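Local coordinates for pathogenicity island protein (Staphylococcus aureus subsp. aureus, PDB 3HL6), which is of unknown function but belongs to a putative mobile pathogenicity island family and is found as an assembly of two mixed alpha-beta chains, at residues E11-T16 against D40-V45; Q66-A71 against F183-N188; I80-G85 against L162-N167; Y90-H93 against Q97-I100; A105-E110 against I153-M158. All coordinates share one frame; numbering follows the deposited sequence.

Interaction 1 of 5, residues E11-T16 against D40-V45; sequences ETRAGT and DPFDMV
Arg-13, in the first turn of helix 13-30, reaches across to Asp-40, Pro-41 and Phe-42 and carries the whole contact with its long side chain. Its CB lies against the backbone oxygen of Thr-164, and CG leads outward to CD, which passes 3.4 Å from Asp-40 OD1. The chain then bends (chi3 -87°) and lays the guanidinium against the proline ring: NE is 3.6 Å from Pro-41 CD and NH1 is 3.5 Å from Pro-41 CG, so the apolar ring covers one face of the flat cation, offset toward its rim. Asp-40 starts a type I beta turn that runs to Asp-43, and the restricted phi of Pro-41 suits its second position. In an Asx turn, Asp-40 OD1 accepts from Phe-42 N at 3.0 Å, while OD2 takes Met-44 N at 3.1 Å and also bonds Tyr-46 OH; each backbone donor stands well out of the carboxylate plane. At the far end of the arginine, NH2 hydrogen-bonds Ala-163 O and a water 2.7 Å away, which in turn donates to Asp-40 OD1. The direct salt bridge from Arg-13 NH2 to Asp-40 OD1 is long, 3.7 Å, and one of charge only, with OD1 well out of the guanidinium plane; the water makes the hydrogen-bonded bridge. Arg-13 NH2 also stands 3.6 Å from Phe-42 CD2, at the edge of a ring whose plane is turned 41° from the guanidinium.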
# COMPACT_ATOMS: atom_id res chain seq x y z
N GLU B 11 2.28 -8.64 5.28
CA GLU B 11 1.23 -8.96 6.20
C GLU B 11 -0.14 -8.99 5.52
O GLU B 11 -1.05 -9.68 5.99
CB GLU B 11 1.27 -7.96 7.34
CG GLU B 11 0.12 -8.09 8.28
CD GLU B 11 0.30 -7.21 9.53
OE1 GLU B 11 1.40 -6.63 9.72
OE2 GLU B 11 -0.69 -7.13 10.31
N THR B 12 -0.31 -8.24 4.42
CA THR B 12 -1.59 -8.30 3.69
C THR B 12 -1.42 -8.87 2.29
O THR B 12 -0.41 -8.62 1.63
CB THR B 12 -2.31 -6.91 3.55
OG1 THR B 12 -1.59 -6.08 2.62
CG2 THR B 12 -2.43 -6.21 4.89
N ARG B 13 -2.42 -9.61 1.84
CA ARG B 13 -2.49 -10.01 0.45
C ARG B 13 -2.55 -8.81 -0.48
O ARG B 13 -1.99 -8.86 -1.59
CB ARG B 13 -3.72 -10.88 0.20
CG ARG B 13 -3.53 -12.39 0.43
CD ARG B 13 -4.93 -13.01 0.49
NE ARG B 13 -5.40 -12.92 1.86
CZ ARG B 13 -6.59 -12.50 2.23
NH1 ARG B 13 -6.90 -12.44 3.53
NH2 ARG B 13 -7.49 -12.16 1.33
N ALA B 14 -3.23 -7.75 -0.04
CA ALA B 14 -3.37 -6.53 -0.85
C ALA B 14 -1.99 -6.03 -1.20
O ALA B 14 -1.72 -5.75 -2.36
CB ALA B 14 -4.21 -5.44 -0.14
N GLY B 15 -1.08 -5.98 -0.22
CA GLY B 15 0.33 -5.65 -0.47
C GLY B 15 1.12 -6.54 -1.45
O GLY B 15 1.85 -6.02 -2.29
N THR B 16 1.01 -7.87 -1.32
CA THR B 16 1.72 -8.78 -2.20
C THR B 16 1.14 -8.57 -3.58
O THR B 16 1.85 -8.56 -4.57
CB THR B 16 1.50 -10.29 -1.80
OG1 THR B 16 2.00 -10.56 -0.48
CG2 THR B 16 2.17 -11.24 -2.79
N ASP B 40 -4.55 -18.51 0.45
CA ASP B 40 -5.49 -17.41 0.31
C ASP B 40 -6.80 -17.88 0.89
O ASP B 40 -7.43 -18.76 0.32
CB ASP B 40 -5.69 -17.17 -1.18
CG ASP B 40 -6.54 -15.95 -1.48
OD1 ASP B 40 -7.16 -15.38 -0.55
OD2 ASP B 40 -6.58 -15.57 -2.68
N PRO B 41 -7.26 -17.26 1.99
CA PRO B 41 -8.45 -17.85 2.55
C PRO B 41 -9.66 -17.68 1.63
O PRO B 41 -10.71 -18.22 1.92
CB PRO B 41 -8.65 -17.08 3.86
CG PRO B 41 -7.97 -15.79 3.67
CD PRO B 41 -6.82 -16.06 2.72
N PHE B 42 -9.53 -16.93 0.54
CA PHE B 42 -10.67 -16.59 -0.30
C PHE B 42 -10.47 -17.28 -1.61
O PHE B 42 -11.35 -17.27 -2.46
CB PHE B 42 -10.73 -15.08 -0.57
CG PHE B 42 -11.50 -14.30 0.46
CD1 PHE B 42 -12.88 -14.26 0.43
CD2 PHE B 42 -10.84 -13.60 1.44
CE1 PHE B 42 -13.60 -13.53 1.36
CE2 PHE B 42 -11.55 -12.86 2.40
CZ PHE B 42 -12.93 -12.83 2.35
N ASP B 43 -9.27 -17.84 -1.78
CA ASP B 43 -9.02 -18.81 -2.82
C ASP B 43 -9.22 -18.22 -4.21
O ASP B 43 -9.93 -18.78 -5.05
CB ASP B 43 -9.98 -19.95 -2.64
CG ASP B 43 -9.43 -21.25 -3.14
OD1 ASP B 43 -8.46 -21.23 -3.93
OD2 ASP B 43 -10.01 -22.28 -2.73
N MET B 44 -8.59 -17.08 -4.47
CA MET B 44 -8.89 -16.36 -5.68
C MET B 44 -7.95 -16.81 -6.77
O MET B 44 -6.80 -17.18 -6.49
CB MET B 44 -8.76 -14.85 -5.46
CG MET B 44 -9.86 -14.25 -4.60
SD MET B 44 -9.40 -12.59 -4.06
CE MET B 44 -10.79 -12.11 -3.04
N VAL B 45 -8.42 -16.78 -8.01
CA VAL B 45 -7.55 -16.85 -9.17
C VAL B 45 -7.29 -15.43 -9.70
O VAL B 45 -8.23 -14.69 -10.00
CB VAL B 45 -8.20 -17.75 -10.25
CG1 VAL B 45 -7.40 -17.73 -11.57
CG2 VAL B 45 -8.37 -19.16 -9.73
O HOH W 1 -7.74 -12.77 -1.28

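Interaction 2 of 5, residues Q66-A71 against F183-N188; sequences QSFELA and FVQDEN
The backbones come nearest at Gln-66 and Gln-185, whose CA atoms lie 6.0 Å apart where the chain leading into strand 68-71 passes the chain leaving helix 171-184. Gln-185 does most of the work. Its side chain is folded back on itself, bent at chi2 (-54°), which brings the amide up to the backbone of Gln-66. NE2 donates to Gln-66 O at 2.8 Å; the bond is somewhat bent, 146° at the hydrogen, but it meets the oxygen in the carbonyl plane, on a lone pair. The same nitrogen also bonds Thr-181 O, one turn back in the helix, and OE1 accepts from Arg-65 N. With both ends of the amide engaged, its rotation is largely fixed. A glutamine suits the place because it offers a donor and an acceptor side by side, as a peptide group does, at a buried spot where backbone polar groups need partners. The aliphatic part of Gln-66 packs against this amide, CB lying 3.2 Å from Gln-185 OE1, and its CG makes a looser apolar contact with Val-184 CG1 at 4.3 Å. Phe-68 approaches from the opposite direction, with CZ 4.1 Å from Gln-185 NE2 and the ring plane 88° from the amide plane; the ring also stacks with Tyr-160 of helix 152-163. The arrangement is that of a side-chain amide at the C-terminal end of helix 171-184 bonding the backbone at the approach to strand 68-71, an outermost strand of the mixed five-stranded sheet.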
# COMPACT_ATOMS: atom_id res chain seq x y z
N GLN B 66 -16.59 -14.63 -16.13
CA GLN B 66 -16.65 -13.27 -15.62
C GLN B 66 -15.71 -13.14 -14.42
O GLN B 66 -15.92 -13.77 -13.38
CB GLN B 66 -18.09 -12.94 -15.25
CG GLN B 66 -18.28 -11.57 -14.65
CD GLN B 66 -18.17 -10.46 -15.66
OE1 GLN B 66 -17.07 -10.09 -16.06
NE2 GLN B 66 -19.30 -9.90 -16.06
N SER B 67 -14.65 -12.35 -14.56
CA SER B 67 -13.82 -11.97 -13.42
C SER B 67 -14.07 -10.51 -12.98
O SER B 67 -14.90 -9.83 -13.57
CB SER B 67 -12.35 -12.17 -13.75
OG SER B 67 -11.82 -13.16 -12.91
N PHE B 68 -13.35 -10.05 -11.97
CA PHE B 68 -13.59 -8.73 -11.39
C PHE B 68 -12.30 -7.95 -11.25
O PHE B 68 -11.32 -8.45 -10.72
CB PHE B 68 -14.31 -8.86 -10.05
CG PHE B 68 -15.50 -9.76 -10.13
CD1 PHE B 68 -16.74 -9.25 -10.49
CD2 PHE B 68 -15.34 -11.15 -9.94
CE1 PHE B 68 -17.82 -10.10 -10.61
CE2 PHE B 68 -16.41 -12.01 -10.05
CZ PHE B 68 -17.65 -11.50 -10.38
N GLU B 69 -12.32 -6.72 -11.74
CA GLU B 69 -11.17 -5.86 -11.73
C GLU B 69 -10.74 -5.47 -10.32
O GLU B 69 -11.51 -4.88 -9.57
CB GLU B 69 -11.49 -4.59 -12.52
CG GLU B 69 -10.42 -3.51 -12.41
CD GLU B 69 -10.51 -2.48 -13.49
OE1 GLU B 69 -10.07 -1.32 -13.25
OE2 GLU B 69 -11.02 -2.83 -14.59
N LEU B 70 -9.48 -5.75 -9.99
CA LEU B 70 -8.90 -5.31 -8.72
C LEU B 70 -8.19 -3.98 -8.85
O LEU B 70 -8.12 -3.23 -7.88
CB LEU B 70 -7.88 -6.30 -8.21
CG LEU B 70 -8.39 -7.55 -7.51
CD1 LEU B 70 -7.20 -8.16 -6.74
CD2 LEU B 70 -9.56 -7.26 -6.57
N ALA B 71 -7.63 -3.73 -10.03
CA ALA B 71 -6.70 -2.62 -10.22
C ALA B 71 -6.53 -2.24 -11.69
O ALA B 71 -6.50 -3.10 -12.57
CB ALA B 71 -5.37 -2.94 -9.59
N PHE B 183 -23.50 -16.51 -8.69
CA PHE B 183 -24.75 -16.02 -9.24
C PHE B 183 -24.57 -15.24 -10.53
O PHE B 183 -25.41 -15.28 -11.42
CB PHE B 183 -25.43 -15.16 -8.21
CG PHE B 183 -26.71 -14.53 -8.67
CD1 PHE B 183 -26.79 -13.16 -8.90
CD2 PHE B 183 -27.86 -15.30 -8.82
CE1 PHE B 183 -27.98 -12.57 -9.29
CE2 PHE B 183 -29.06 -14.71 -9.22
CZ PHE B 183 -29.12 -13.34 -9.46
N VAL B 184 -23.47 -14.51 -10.63
CA VAL B 184 -23.28 -13.64 -11.77
C VAL B 184 -22.64 -14.30 -13.00
O VAL B 184 -22.81 -13.81 -14.12
CB VAL B 184 -22.53 -12.37 -11.36
CG1 VAL B 184 -22.03 -11.65 -12.58
CG2 VAL B 184 -23.45 -11.48 -10.54
N GLN B 185 -21.91 -15.40 -12.81
CA GLN B 185 -21.56 -16.28 -13.92
C GLN B 185 -22.86 -16.83 -14.50
O GLN B 185 -23.49 -17.70 -13.89
CB GLN B 185 -20.67 -17.43 -13.46
CG GLN B 185 -19.51 -17.04 -12.55
CD GLN B 185 -18.64 -15.96 -13.16
OE1 GLN B 185 -18.36 -15.99 -14.36
NE2 GLN B 185 -18.22 -15.00 -12.35
N ASP B 186 -23.30 -16.33 -15.64
CA ASP B 186 -24.74 -16.38 -15.91
C ASP B 186 -25.32 -17.77 -16.13
O ASP B 186 -24.77 -18.59 -16.89
CB ASP B 186 -25.14 -15.46 -17.06
CG ASP B 186 -25.98 -14.30 -16.59
OD1 ASP B 186 -26.50 -14.37 -15.44
OD2 ASP B 186 -26.11 -13.33 -17.38
N GLU B 187 -26.44 -18.01 -15.44
CA GLU B 187 -27.38 -19.03 -15.87
C GLU B 187 -28.46 -18.41 -16.75
O GLU B 187 -29.55 -19.00 -16.92
CB GLU B 187 -28.04 -19.67 -14.65
CG GLU B 187 -27.07 -20.19 -13.60
CD GLU B 187 -27.78 -20.93 -12.48
OE1 GLU B 187 -28.98 -21.28 -12.65
OE2 GLU B 187 -27.14 -21.18 -11.43
N ASN B 188 -28.16 -17.23 -17.33
CA ASN B 188 -29.22 -16.24 -17.58
C ASN B 188 -30.13 -16.23 -16.36
O ASN B 188 -31.35 -16.38 -16.47
CB ASN B 188 -30.03 -16.60 -18.85
CG ASN B 188 -29.11 -16.94 -20.03
OD1 ASN B 188 -29.57 -17.10 -21.16
ND2 ASN B 188 -27.82 -17.05 -19.77

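Interaction 3 of 5, residues I80-G85 against L162-N167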
# COMPACT_ATOMS: atom_id res chain seq x y z
N ILE B 80 -4.55 -0.22 -2.22
CA ILE B 80 -3.82 0.54 -1.20
C ILE B 80 -4.71 0.77 0.01
O ILE B 80 -4.25 0.74 1.16
CB ILE B 80 -3.28 1.86 -1.79
CG1 ILE B 80 -2.58 1.56 -3.11
CG2 ILE B 80 -2.31 2.56 -0.86
CD1 ILE B 80 -1.74 2.63 -3.59
N ARG B 81 -6.00 0.92 -0.25
CA ARG B 81 -6.92 1.27 0.79
C ARG B 81 -7.26 0.08 1.65
O ARG B 81 -7.51 0.25 2.82
CB ARG B 81 -8.19 1.83 0.19
CG ARG B 81 -8.16 3.35 0.10
CD ARG B 81 -9.47 3.81 -0.50
NE ARG B 81 -9.42 5.19 -1.00
CZ ARG B 81 -10.15 5.65 -2.02
NH1 ARG B 81 -11.00 4.82 -2.66
NH2 ARG B 81 -10.06 6.92 -2.40
N SER B 82 -7.26 -1.13 1.06
CA SER B 82 -7.33 -2.35 1.85
C SER B 82 -6.10 -2.54 2.71
O SER B 82 -6.13 -3.28 3.71
CB SER B 82 -7.54 -3.56 0.97
OG SER B 82 -8.83 -3.52 0.37
N ILE B 83 -5.00 -1.91 2.34
CA ILE B 83 -3.79 -2.09 3.15
C ILE B 83 -3.92 -1.26 4.42
O ILE B 83 -3.82 -1.78 5.54
CB ILE B 83 -2.50 -1.71 2.40
CG1 ILE B 83 -2.26 -2.62 1.18
CG2 ILE B 83 -1.31 -1.83 3.32
CD1 ILE B 83 -0.86 -2.56 0.70
N GLU B 84 -4.18 0.03 4.25
CA GLU B 84 -4.54 0.90 5.36
C GLU B 84 -5.77 0.37 6.13
O GLU B 84 -5.78 0.30 7.36
CB GLU B 84 -4.74 2.33 4.84
CG GLU B 84 -3.51 2.83 4.03
CD GLU B 84 -3.33 4.36 4.07
OE1 GLU B 84 -4.34 5.06 4.24
OE2 GLU B 84 -2.17 4.85 3.96
N GLY B 85 -6.79 -0.04 5.42
CA GLY B 85 -8.01 -0.45 6.07
C GLY B 85 -7.80 -1.66 6.95
O GLY B 85 -8.44 -1.81 7.99
N LEU B 162 -11.90 -5.19 -0.70
CA LEU B 162 -11.95 -5.45 0.73
C LEU B 162 -11.37 -6.83 1.07
O LEU B 162 -10.55 -6.94 1.99
CB LEU B 162 -13.39 -5.33 1.22
CG LEU B 162 -13.91 -3.92 1.03
CD1 LEU B 162 -15.39 -3.77 1.33
CD2 LEU B 162 -13.08 -3.01 1.95
N ALA B 163 -11.75 -7.86 0.32
CA ALA B 163 -11.39 -9.22 0.70
C ALA B 163 -9.87 -9.40 0.79
O ALA B 163 -9.38 -10.16 1.64
CB ALA B 163 -12.00 -10.27 -0.26
N THR B 164 -9.13 -8.68 -0.05
CA THR B 164 -7.69 -8.81 -0.07
C THR B 164 -7.02 -8.16 1.12
O THR B 164 -5.80 -8.32 1.31
CB THR B 164 -7.06 -8.21 -1.35
OG1 THR B 164 -7.26 -6.78 -1.39
CG2 THR B 164 -7.63 -8.87 -2.61
N GLY B 165 -7.76 -7.41 1.94
CA GLY B 165 -7.16 -6.89 3.17
C GLY B 165 -7.49 -7.64 4.47
O GLY B 165 -7.06 -7.23 5.54
N ILE B 166 -8.23 -8.74 4.38
CA ILE B 166 -8.80 -9.38 5.56
C ILE B 166 -8.08 -10.71 5.82
O ILE B 166 -8.17 -11.64 5.00
CB ILE B 166 -10.29 -9.72 5.36
CG1 ILE B 166 -11.13 -8.46 5.18
CG2 ILE B 166 -10.84 -10.59 6.53
CD1 ILE B 166 -12.55 -8.77 4.98
N ASN B 167 -7.40 -10.80 6.96
CA ASN B 167 -6.76 -12.07 7.33
C ASN B 167 -7.69 -12.90 8.21
O ASN B 167 -8.34 -12.37 9.12
CB ASN B 167 -5.40 -11.85 8.01
CG ASN B 167 -4.36 -11.22 7.07
OD1 ASN B 167 -4.47 -11.31 5.85
ND2 ASN B 167 -3.37 -10.59 7.66
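Ser-82 and Gly-165 bring their CA atoms to 4.7 Å, where helix 77-88 packs against the type I beta turn from Ala-163 to Ile-166 at the C-terminal end of helix 152-163. This is the tight part of the contact, and small residues make it possible. Gly-165 has no CB, so its CA can rest 3.8 Å from Ser-82 O, on the side where a CB would point at helix 77-88 and run into that oxygen. Ser-82 directs CB into the turn, 4.0 Å from Thr-164 OG1. Ile-166 N donates to Ala-163 O at 3.3 Å to close the turn, Gly-165 N bonds Leu-162 O just before it, and Gly-165 O is bonded to His-86 ND1 of helix 77-88. Leu-162 marks a looser margin: its CB points away from the helix, though its CD2 comes back to 4.6 Å from Ser-82 OG. Glu-84 turns to the second subunit and accepts a hydrogen bond from Glu-11 N of that chain. Ile-83 meets Ile-83 of the same neighbour, so helix 77-88 faces the turn on one side and the partner chain on another. The buried hydroxyls are satisfied by a shared acceptor: with chi1 at 65°, Thr-164 OG1 sits between its backbone N and carbonyl carbon and bonds Gln-161 O, the same oxygen that Ser-82 OG bonds, and the two hydroxyl oxygens lie 4.0 Å apart.

Interaction 4 of 5, residues Y90-H93 against Q97-I100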
# COMPACT_ATOMS: atom_id res chain seq x y z
N TYR B 90 -12.21 1.72 8.69
CA TYR B 90 -12.79 2.68 7.75
C TYR B 90 -13.72 3.60 8.50
O TYR B 90 -14.60 3.13 9.24
CB TYR B 90 -13.59 1.96 6.66
CG TYR B 90 -12.78 1.09 5.74
CD1 TYR B 90 -12.37 1.54 4.50
CD2 TYR B 90 -12.43 -0.20 6.12
CE1 TYR B 90 -11.65 0.73 3.67
CE2 TYR B 90 -11.68 -1.01 5.30
CZ TYR B 90 -11.30 -0.54 4.08
OH TYR B 90 -10.56 -1.37 3.26
N GLU B 91 -13.54 4.90 8.32
CA GLU B 91 -14.52 5.81 8.86
C GLU B 91 -15.51 6.24 7.80
O GLU B 91 -15.13 6.87 6.82
CB GLU B 91 -13.89 7.03 9.52
CG GLU B 91 -14.94 7.76 10.38
CD GLU B 91 -14.38 8.89 11.24
OE1 GLU B 91 -13.13 8.99 11.40
OE2 GLU B 91 -15.22 9.66 11.78
N LEU B 92 -16.78 5.91 8.01
CA LEU B 92 -17.85 6.44 7.16
C LEU B 92 -18.15 7.93 7.45
O LEU B 92 -17.99 8.42 8.58
CB LEU B 92 -19.12 5.61 7.34
CG LEU B 92 -19.00 4.13 6.97
CD1 LEU B 92 -20.22 3.35 7.49
CD2 LEU B 92 -18.83 3.96 5.45
N HIS B 93 -18.59 8.64 6.42
CA HIS B 93 -18.56 10.11 6.44
C HIS B 93 -19.52 10.69 7.50
O HIS B 93 -19.12 11.53 8.31
CB HIS B 93 -18.85 10.67 5.05
CG HIS B 93 -17.61 10.91 4.22
ND1 HIS B 93 -16.62 11.79 4.61
CD2 HIS B 93 -17.21 10.38 3.03
CE1 HIS B 93 -15.66 11.80 3.69
NE2 HIS B 93 -15.99 10.96 2.73
N GLN B 97 -17.06 4.05 12.69
CA GLN B 97 -15.84 3.34 12.32
C GLN B 97 -16.02 1.83 12.16
O GLN B 97 -16.52 1.16 13.06
CB GLN B 97 -14.69 3.62 13.29
CG GLN B 97 -13.35 3.19 12.68
CD GLN B 97 -12.21 3.22 13.67
OE1 GLN B 97 -12.44 3.24 14.89
NE2 GLN B 97 -10.97 3.22 13.16
N LEU B 98 -15.60 1.31 11.01
CA LEU B 98 -15.77 -0.10 10.67
C LEU B 98 -14.42 -0.75 10.38
O LEU B 98 -13.65 -0.25 9.55
CB LEU B 98 -16.63 -0.23 9.43
CG LEU B 98 -18.14 -0.17 9.59
CD1 LEU B 98 -18.80 -0.60 8.26
CD2 LEU B 98 -18.57 -1.05 10.78
N SER B 99 -14.15 -1.86 11.05
CA SER B 99 -13.08 -2.74 10.64
C SER B 99 -13.33 -3.25 9.23
O SER B 99 -14.45 -3.17 8.71
CB SER B 99 -12.98 -3.93 11.60
OG SER B 99 -14.00 -4.87 11.35
N ILE B 100 -12.28 -3.80 8.61
CA ILE B 100 -12.39 -4.15 7.22
C ILE B 100 -13.41 -5.28 7.04
O ILE B 100 -14.11 -5.32 6.02
CB ILE B 100 -11.01 -4.49 6.58
CG1 ILE B 100 -11.19 -4.75 5.06
CG2 ILE B 100 -10.31 -5.65 7.33
CD1 ILE B 100 -9.96 -4.42 4.20
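Tyr-90 and Leu-98 form an antiparallel hydrogen-bonded pair in a small beta hairpin, strands 90-92 and 96-98, at the surface between helix 77-88 and helix 100-109 and about 17 Å from the centre of the chain to the centre of the contact. Of their two backbone bonds, Leu-98 N to Tyr-90 O is the sound one, 2.7 Å and nearly straight at 170°, arriving in the carbonyl plane. The return bond, Tyr-90 N to Leu-98 O, is weak, because the N-H is bent to 129°. Tyr-90 O gains a second contact from Gln-97 CA, a CA-H...O approach at 3.3 Å. The side chains of Tyr-90 and Leu-98 rise on one face of the hairpin, and both touch Met-103 of helix 100-109. With CG anti to its carbonyl carbon (chi1 -65°), the tyrosine directs its ring past the end of strand 96-98 to the start of helix 100-109, so that Leu-98 O and Ile-100 CB lie at its edge and in its plane; CE2 is 3.8 Å from Ile-100 CB. Leu-92 CD1 adds a looser touch, 4.3 Å from Leu-98 CD1. Ser-99 is the helix N-cap, although its bond to Asp-102 N is weak. A long aromatic residue fits because its inner end also packs on Ser-82 and Leu-162. With one straight backbone bond in the pair, the hairpin probably owes much of its hold to this apolar side.

Interaction 5 of 5, residues A105-E110 against I153-M158; sequences ASQLFE and IANIEM
Gln-107 projects from helix 100-109 toward helix 152-163 and gives up the most surface in this contact; Met-158 and, to a lesser extent, Asn-155 receive it. The CA atoms of Gln-107 and Asn-155 are 7.7 Å apart, so side chains alone bridge the helices. Gln-107 bends at chi2 (-58°), which turns the flank of its chain to the other helix, CG lying 3.9 Å from Met-158 SD and CD 4.2 Å from the same sulfur. Methionine suits the position: its flexible thioether, leaving with CG anti to the backbone N (chi1 -164°) and then bending twice, can lie across the aliphatic part of the glutamine at about a right angle. Asn-155, three residues before Met-158, contributes less, with OD1 4.2 Å from Gln-107 OE1. The two amides are nearly coplanar, 15° apart, but two oxygens at that distance make no bond; Asn-155 ND2 instead has a weak bond to Asp-151 O, four residues earlier. The contact thus rests mainly on van der Waals packing of the glutamine's aliphatic part against the thioether. Ser-106 OG donates to Glu-110 OE1 at 3.1 Å, bracing the last turn of the first helix. The pair of helices shares a neighbour, since Leu-108 and Ile-156 both pack on Val-180 of helix 171-184, while on the sheet side Glu-157 OE2 bonds Glu-69 N and Ile-156 leans on Phe-68 of strand 68-71.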
# COMPACT_ATOMS: atom_id res chain seq x y z
N ALA B 105 -18.83 -6.97 5.28
CA ALA B 105 -20.13 -7.50 5.68
C ALA B 105 -21.26 -6.52 5.39
O ALA B 105 -22.35 -6.90 4.92
CB ALA B 105 -20.11 -7.85 7.16
N SER B 106 -20.99 -5.25 5.67
CA SER B 106 -21.89 -4.16 5.29
C SER B 106 -22.20 -4.17 3.82
O SER B 106 -23.35 -4.28 3.44
CB SER B 106 -21.25 -2.83 5.64
OG SER B 106 -22.27 -1.92 5.95
N GLN B 107 -21.16 -4.08 2.99
CA GLN B 107 -21.37 -4.03 1.55
C GLN B 107 -22.08 -5.25 1.01
O GLN B 107 -22.77 -5.18 0.00
CB GLN B 107 -20.04 -3.88 0.81
CG GLN B 107 -19.37 -2.57 1.08
CD GLN B 107 -20.24 -1.40 0.71
OE1 GLN B 107 -20.93 -1.42 -0.32
NE2 GLN B 107 -20.21 -0.36 1.53
N LEU B 108 -21.87 -6.39 1.66
CA LEU B 108 -22.41 -7.65 1.21
C LEU B 108 -23.85 -7.85 1.71
O LEU B 108 -24.72 -8.32 0.97
CB LEU B 108 -21.49 -8.76 1.70
CG LEU B 108 -21.55 -10.22 1.28
CD1 LEU B 108 -21.90 -10.39 -0.18
CD2 LEU B 108 -20.20 -10.82 1.56
N PHE B 109 -24.11 -7.47 2.96
CA PHE B 109 -25.36 -7.84 3.60
C PHE B 109 -26.29 -6.68 3.93
O PHE B 109 -27.48 -6.90 4.18
CB PHE B 109 -25.06 -8.55 4.92
CG PHE B 109 -24.33 -9.83 4.76
CD1 PHE B 109 -24.71 -10.74 3.80
CD2 PHE B 109 -23.25 -10.12 5.58
CE1 PHE B 109 -24.05 -11.95 3.67
CE2 PHE B 109 -22.58 -11.32 5.46
CZ PHE B 109 -22.97 -12.24 4.50
N GLU B 110 -25.78 -5.47 3.99
CA GLU B 110 -26.61 -4.32 4.29
C GLU B 110 -26.70 -3.30 3.15
O GLU B 110 -26.84 -2.11 3.39
CB GLU B 110 -26.07 -3.61 5.52
CG GLU B 110 -26.18 -4.41 6.78
CD GLU B 110 -25.57 -3.70 7.95
OE1 GLU B 110 -24.72 -2.79 7.71
OE2 GLU B 110 -25.93 -4.06 9.11
N ILE B 153 -21.61 -5.45 -10.80
CA ILE B 153 -20.20 -5.74 -11.02
C ILE B 153 -19.33 -4.82 -10.19
O ILE B 153 -18.36 -5.27 -9.57
CB ILE B 153 -19.79 -5.59 -12.50
CG1 ILE B 153 -20.72 -6.40 -13.42
CG2 ILE B 153 -18.37 -6.04 -12.71
CD1 ILE B 153 -20.31 -7.83 -13.58
N ALA B 154 -19.68 -3.53 -10.16
CA ALA B 154 -18.93 -2.53 -9.40
C ALA B 154 -18.91 -2.90 -7.94
O ALA B 154 -17.90 -2.85 -7.28
CB ALA B 154 -19.56 -1.15 -9.57
N ASN B 155 -20.08 -3.27 -7.43
CA ASN B 155 -20.22 -3.73 -6.07
C ASN B 155 -19.33 -4.95 -5.73
O ASN B 155 -18.61 -4.95 -4.75
CB ASN B 155 -21.68 -4.06 -5.84
CG ASN B 155 -22.43 -2.90 -5.31
OD1 ASN B 155 -22.09 -2.41 -4.23
ND2 ASN B 155 -23.45 -2.41 -6.06
N ILE B 156 -19.42 -5.97 -6.56
CA ILE B 156 -18.61 -7.16 -6.38
C ILE B 156 -17.11 -6.83 -6.43
O ILE B 156 -16.32 -7.35 -5.62
CB ILE B 156 -19.00 -8.26 -7.37
CG1 ILE B 156 -20.41 -8.74 -7.02
CG2 ILE B 156 -18.05 -9.42 -7.26
CD1 ILE B 156 -21.10 -9.52 -8.10
N GLU B 157 -16.75 -5.91 -7.32
CA GLU B 157 -15.33 -5.59 -7.50
C GLU B 157 -14.82 -5.03 -6.21
O GLU B 157 -13.73 -5.37 -5.73
CB GLU B 157 -15.12 -4.62 -8.66
CG GLU B 157 -15.29 -5.28 -10.02
CD GLU B 157 -15.12 -4.31 -11.18
OE1 GLU B 157 -15.20 -3.08 -10.96
OE2 GLU B 157 -14.89 -4.79 -12.32
N MET B 158 -15.64 -4.20 -5.62
CA MET B 158 -15.29 -3.57 -4.38
C MET B 158 -15.27 -4.56 -3.18
O MET B 158 -14.38 -4.50 -2.35
CB MET B 158 -16.22 -2.39 -4.15
CG MET B 158 -15.71 -1.48 -3.12
SD MET B 158 -16.90 -1.51 -1.80
CE MET B 158 -17.14 0.29 -1.58

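From the N terminus, interaction 1 closes first, joining the start of helix 13-30 to the turn before strand 44-49. The chain then opens interaction 2 at strand 68-71, which closes only at the end of helix 171-184, so the other three are nested within it. Inside that loop, interaction 3 joins helix 77-88 to the end of helix 152-163 and in turn encloses interactions 4 and 5, which follow one another; none of the loops cross. Though separate in sequence, the contacts adjoin in space: interactions 1 and 3 meet through Arg-13 and Ala-163, interactions 2 and 5 through Glu-69 and Glu-157. Helix 152-163, shared by interactions 3 and 5, links sheet, hairpin and helices.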